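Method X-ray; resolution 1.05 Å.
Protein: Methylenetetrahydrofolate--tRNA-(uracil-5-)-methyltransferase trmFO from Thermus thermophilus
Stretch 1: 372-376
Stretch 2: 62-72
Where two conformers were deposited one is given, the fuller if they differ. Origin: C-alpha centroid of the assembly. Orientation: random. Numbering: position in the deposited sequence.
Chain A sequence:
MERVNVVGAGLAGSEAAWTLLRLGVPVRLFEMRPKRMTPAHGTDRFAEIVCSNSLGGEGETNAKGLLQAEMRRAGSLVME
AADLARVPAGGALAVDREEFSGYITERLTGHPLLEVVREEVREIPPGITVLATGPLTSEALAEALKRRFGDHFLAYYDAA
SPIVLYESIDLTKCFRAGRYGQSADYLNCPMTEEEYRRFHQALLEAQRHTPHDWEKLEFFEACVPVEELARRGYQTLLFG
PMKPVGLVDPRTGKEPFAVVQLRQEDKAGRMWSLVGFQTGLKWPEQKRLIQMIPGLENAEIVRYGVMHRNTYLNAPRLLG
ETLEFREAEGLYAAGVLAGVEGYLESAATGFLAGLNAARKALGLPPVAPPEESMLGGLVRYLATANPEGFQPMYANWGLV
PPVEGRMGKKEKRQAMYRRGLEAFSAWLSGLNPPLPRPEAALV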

ATOM      1  N   GLU A 372       0.402   4.445  16.339  1.00 12.81           N
ATOM      2  CA  GLU A 372      -0.007   5.838  16.144  1.00 12.34           C
ATOM      3  C   GLU A 372       0.728   6.507  14.996  1.00 11.25           C
ATOM      4  O   GLU A 372       0.252   7.508  14.464  1.00 11.65           O
ATOM      5  CB  GLU A 372       0.211   6.667  17.412  1.00 15.01           C
ATOM      6  CG  GLU A 372      -0.688   6.293  18.565  1.00 17.85           C
ATOM      7  CD  GLU A 372      -0.310   4.977  19.217  1.00 20.72           C
ATOM      8  OE1 GLU A 372       0.839   4.512  19.030  1.00 22.44           O
ATOM      9  OE2 GLU A 372      -1.174   4.418  19.935  1.00 24.39           O
ATOM     10  N   SER A 373       1.904   5.992  14.648  1.00 10.73           N
ATOM     11  CA  SER A 373       2.647   6.552  13.534  1.00 10.63           C
ATOM     12  C   SER A 373       2.094   5.989  12.239  1.00  9.67           C
ATOM     13  O   SER A 373       1.534   4.889  12.212  1.00 10.43           O
ATOM     14  CB  SER A 373       4.145   6.276  13.655  1.00 11.91           C
ATOM     15  OG  SER A 373       4.468   4.920  13.445  1.00 12.82           O
HETATM   16  N   MSE A 374       2.252   6.740  11.161  1.00  9.78           N
HETATM   17  CA  MSE A 374       1.748   6.262   9.882  1.00  9.61           C
HETATM   18  C   MSE A 374       2.555   5.055   9.391  1.00  9.62           C
HETATM   19  O   MSE A 374       1.982   4.078   8.906  1.00  9.69           O
HETATM   20  CB  MSE A 374       1.730   7.379   8.842  1.00  9.57           C
HETATM   21  CG  MSE A 374       1.045   7.009   7.534  1.00  9.97           C
HETATM   22 SE   MSE A 374      -0.795   6.379   7.752  1.00 10.57          SE
HETATM   23  CE  MSE A 374      -1.533   7.917   8.670  1.00 11.78           C
ATOM     24  N   LEU A 375       3.878   5.096   9.511  1.00  9.90           N
ATOM     25  CA  LEU A 375       4.657   3.929   9.097  1.00  9.87           C
ATOM     26  C   LEU A 375       4.276   2.717   9.947  1.00  9.01           C
ATOM     27  O   LEU A 375       4.125   1.609   9.431  1.00  9.50           O
ATOM     28  CB  LEU A 375       6.161   4.198   9.170  1.00 10.50           C
ATOM     29  CG  LEU A 375       7.031   2.996   8.785  1.00 10.80           C
ATOM     30  CD1 LEU A 375       6.651   2.435   7.408  1.00 11.84           C
ATOM     31  CD2 LEU A 375       8.499   3.373   8.829  1.00 12.00           C
ATOM     32  N   GLY A 376       4.116   2.923  11.250  1.00  9.50           N
ATOM     33  CA  GLY A 376       3.710   1.847  12.131  1.00  9.54           C
ATOM     34  C   GLY A 376       2.344   1.292  11.780  1.00 10.27           C
ATOM     35  O   GLY A 376       2.132   0.082  11.757  1.00 10.31           O
TER
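Stretch 2 (62-72) NAKGLLQAEMR

Stretch 2 is helical from Ala-63 through Arg-72, with Asn-62 at the N-cap position, and the helix continues beyond the stretch. Its main chain follows a regular i to i+4 pattern, from Leu-66 N to Asn-62 O at 3.0 Å through to Arg-72 N to Gln-68 O, also at 3.0 Å. The N-terminal end of a second helix, starting at Met-374 and running on past Gly-376, abuts the flank of this helix and leads away from it, roughly across its axis. Touching residues are at least 303 positions apart in sequence, yet the two segments bury 356 Å² between them, summed over both sides. The backbones come closest at Met-374 and Leu-67, whose CA atoms are 5.6 Å apart, a short separation that leaves little room between the main chains.

Met-374, a selenomethionine in this crystal, dominates the contact, with 103 Å² covered by the other stretch. Its CA-to-CB bond points toward stretch 2, and its side chain (chi1 t, chi2 p, chi3 p) fits as a knob into a hole formed by Ala-63, Leu-66, Leu-67 and Glu-70. These four residues recur at the i, i+3, i+4 and i+7 spacing that places side chains along one flank of a helix. The side chain reaches back toward the N-terminal end of stretch 2: CE of Met-374 lies 3.6 Å from CB of Ala-63. Nearer the main chain, Met-374 CB packs against Leu-66 CD2 at 3.8 Å, and Met-374 CG stands 4.0 Å from Leu-67 CB.

Leu-375 extends the apolar contact toward the C-terminal end of stretch 2. Its CA-to-CB bond points sideways, but 57 Å² of the residue is covered. Leu-375 CB is 4.0 Å from Leu-67 CD1, and Leu-375 CD2 is 3.8 Å from CE of Met-71, also a selenomethionine. The side chains of Leu-67 and Met-71 also start out sideways, and both come nearer to stretch 1 at their ends. Met-374 and Leu-375 share Leu-67 and Glu-70, while Met-374 alone reaches Ala-63 and Leu-66 and Leu-375 alone reaches Met-71.

Glu-70 supplies the polar part of the interface and, with 46 Å² covered, is the most extensively covered residue of stretch 2. Its CA-to-CB bond points toward stretch 1, and the side chain (chi1 m, chi2 t) delivers the carboxylate to the first turn of the opposing helix, where amide groups lack the usual acceptors from a preceding turn. Met-374 N donates to Glu-70 OE2 at 2.7 Å, and Leu-375 N donates to Glu-70 OE1 at 2.9 Å, with N-H...O angles of 156° and 161°. The same carboxylate approaches the side of Ser-373, whose CB is 3.2 Å from Glu-70 OE2. Ser-373 itself caps the helix from within stretch 1, its OG accepting from Gly-376 N at 3.0 Å. Buried amides at this helix start are therefore satisfied by two side chains, one local and one from stretch 2.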

ATOM      1  N   ASN A  62      -3.260  15.356   5.917  1.00 13.52           N
ATOM      2  CA  ASN A  62      -2.991  14.291   4.951  0.71 12.89           C
ATOM      3  C   ASN A  62      -2.161  13.168   5.542  1.00 12.17           C
ATOM      4  O   ASN A  62      -1.090  13.401   6.096  1.00 11.91           O
ATOM      5  CB  ASN A  62      -2.249  14.838   3.728  0.71 14.74           C
ATOM      6  CG  ASN A  62      -3.093  15.771   2.905  0.71 19.14           C
ATOM      7  OD1 ASN A  62      -4.197  15.424   2.484  0.71 21.42           O
ATOM      8  ND2 ASN A  62      -2.575  16.965   2.654  0.71 20.26           N
ATOM      9  N   ALA A  63      -2.650  11.936   5.415  1.00 11.26           N
ATOM     10  CA  ALA A  63      -1.900  10.777   5.901  1.00 10.77           C
ATOM     11  C   ALA A  63      -0.508  10.685   5.269  1.00 10.24           C
ATOM     12  O   ALA A  63       0.464  10.341   5.941  1.00 10.59           O
ATOM     13  CB  ALA A  63      -2.682   9.509   5.645  1.00 11.27           C
ATOM     14  N   LYS A  64      -0.411  10.984   3.977  1.00 11.14           N
ATOM     15  CA  LYS A  64       0.886  10.999   3.317  1.00 11.71           C
ATOM     16  C   LYS A  64       1.762  12.132   3.858  1.00 11.06           C
ATOM     17  O   LYS A  64       2.984  12.004   3.912  1.00 11.82           O
ATOM     18  CB  LYS A  64       0.709  11.098   1.801  1.00 15.04           C
ATOM     19  CG  LYS A  64       0.235   9.784   1.157  1.00 18.47           C
ATOM     20  CD  LYS A  64       0.029   9.919  -0.344  1.00 20.72           C
ATOM     21  CE  LYS A  64      -0.450   8.618  -0.964  1.00 21.77           C
ATOM     22  NZ  LYS A  64       0.654   7.657  -1.234  1.00 21.95           N
ATOM     23  N   GLY A  65       1.137  13.231   4.263  1.00 11.30           N
ATOM     24  CA  GLY A  65       1.865  14.320   4.891  1.00 11.74           C
ATOM     25  C   GLY A  65       2.508  13.896   6.198  1.00 11.06           C
ATOM     26  O   GLY A  65       3.645  14.265   6.493  1.00 11.54           O
ATOM     27  N   LEU A  66       1.788  13.115   6.997  1.00 10.49           N
ATOM     28  CA  LEU A  66       2.383  12.573   8.208  1.00  9.86           C
ATOM     29  C   LEU A  66       3.554  11.650   7.866  1.00  9.55           C
ATOM     30  O   LEU A  66       4.622  11.738   8.471  1.00  9.85           O
ATOM     31  CB  LEU A  66       1.351  11.833   9.047  1.00 10.46           C
ATOM     32  CG  LEU A  66       1.898  11.075  10.254  1.00 10.67           C
ATOM     33  CD1 LEU A  66       2.717  11.972  11.178  1.00 11.57           C
ATOM     34  CD2 LEU A  66       0.786  10.378  11.022  1.00 10.44           C
ATOM     35  N   LEU A  67       3.369  10.765   6.893  1.00  9.67           N
ATOM     36  CA  LEU A  67       4.445   9.844   6.537  1.00  9.97           C
ATOM     37  C   LEU A  67       5.679  10.604   6.027  1.00  9.45           C
ATOM     38  O   LEU A  67       6.815  10.234   6.338  1.00 10.11           O
ATOM     39  CB  LEU A  67       3.950   8.819   5.519  1.00 11.08           C
ATOM     40  CG  LEU A  67       4.921   7.685   5.175  1.00 11.38           C
ATOM     41  CD1 LEU A  67       5.372   6.919   6.400  1.00 12.47           C
ATOM     42  CD2 LEU A  67       4.276   6.737   4.185  1.00 13.75           C
ATOM     43  N   GLN A  68       5.463  11.675   5.259  1.00  9.72           N
ATOM     44  CA  GLN A  68       6.568  12.527   4.825  1.00 10.10           C
ATOM     45  C   GLN A  68       7.331  13.090   6.016  1.00 10.47           C
ATOM     46  O   GLN A  68       8.560  13.075   6.047  1.00 10.98           O
ATOM     47  CB  GLN A  68       6.053  13.675   3.955  1.00 11.04           C
ATOM     48  CG  GLN A  68       5.566  13.220   2.589  1.00 11.62           C
ATOM     49  CD  GLN A  68       4.729  14.263   1.873  1.00 12.80           C
ATOM     50  OE1 GLN A  68       4.617  15.407   2.317  1.00 14.12           O
ATOM     51  NE2 GLN A  68       4.129  13.869   0.754  1.00 13.99           N
ATOM     52  N   ALA A  69       6.596  13.612   6.991  1.00 10.44           N
ATOM     53  CA  ALA A  69       7.215  14.192   8.177  1.00 10.98           C
ATOM     54  C   ALA A  69       7.983  13.148   8.985  1.00 10.16           C
ATOM     55  O   ALA A  69       9.083  13.418   9.476  1.00 10.78           O
ATOM     56  CB  ALA A  69       6.169  14.890   9.046  1.00 11.49           C
ATOM     57  N   GLU A  70       7.404  11.959   9.125  1.00 10.05           N
ATOM     58  CA  GLU A  70       8.086  10.876   9.821  1.00 10.17           C
ATOM     59  C   GLU A  70       9.388  10.537   9.122  1.00 10.06           C
ATOM     60  O   GLU A  70      10.418  10.352   9.760  1.00 10.49           O
ATOM     61  CB  GLU A  70       7.191   9.631   9.879  1.00 10.95           C
ATOM     62  CG  GLU A  70       5.990   9.791  10.792  1.00 10.97           C
ATOM     63  CD  GLU A  70       5.002   8.629  10.751  1.00 13.08           C
ATOM     64  OE1 GLU A  70       5.175   7.656   9.967  1.00 12.82           O
ATOM     65  OE2 GLU A  70       4.018   8.714  11.528  1.00 14.22           O
HETATM   66  N   MSE A  71       9.340  10.429   7.802  1.00 10.12           N
HETATM   67  CA  MSE A  71      10.532  10.056   7.055  1.00 10.52           C
HETATM   68  C   MSE A  71      11.624  11.134   7.121  1.00 10.41           C
HETATM   69  O   MSE A  71      12.805  10.800   7.148  1.00 10.96           O
HETATM   70  CB  MSE A  71      10.165   9.644   5.632  1.00 11.09           C
HETATM   71  CG  MSE A  71       9.494   8.269   5.582  1.00 12.93           C
HETATM   72 SE   MSE A  71      10.635   6.843   6.312  1.00 16.36          SE
HETATM   73  CE  MSE A  71       9.911   6.809   8.118  1.00 18.06           C
ATOM     74  N   ARG A  72      11.249  12.416   7.177  1.00 10.74           N
ATOM     75  CA  ARG A  72      12.254  13.444   7.428  1.00 11.86           C
ATOM     76  C   ARG A  72      12.904  13.239   8.785  1.00 11.67           C
ATOM     77  O   ARG A  72      14.122  13.347   8.920  1.00 12.45           O
ATOM     78  CB  ARG A  72      11.653  14.845   7.373  1.00 12.22           C
ATOM     79  CG  ARG A  72      11.254  15.305   5.992  1.00 12.76           C
ATOM     80  CD  ARG A  72      11.022  16.819   5.965  1.00 14.15           C
ATOM     81  NE  ARG A  72      10.559  17.250   4.655  1.00 14.65           N
ATOM     82  CZ  ARG A  72       9.284  17.335   4.295  1.00 14.24           C
ATOM     83  NH1 ARG A  72       8.317  17.067   5.169  1.00 14.97           N
ATOM     84  NH2 ARG A  72       8.981  17.698   3.058  1.00 15.96           N
TER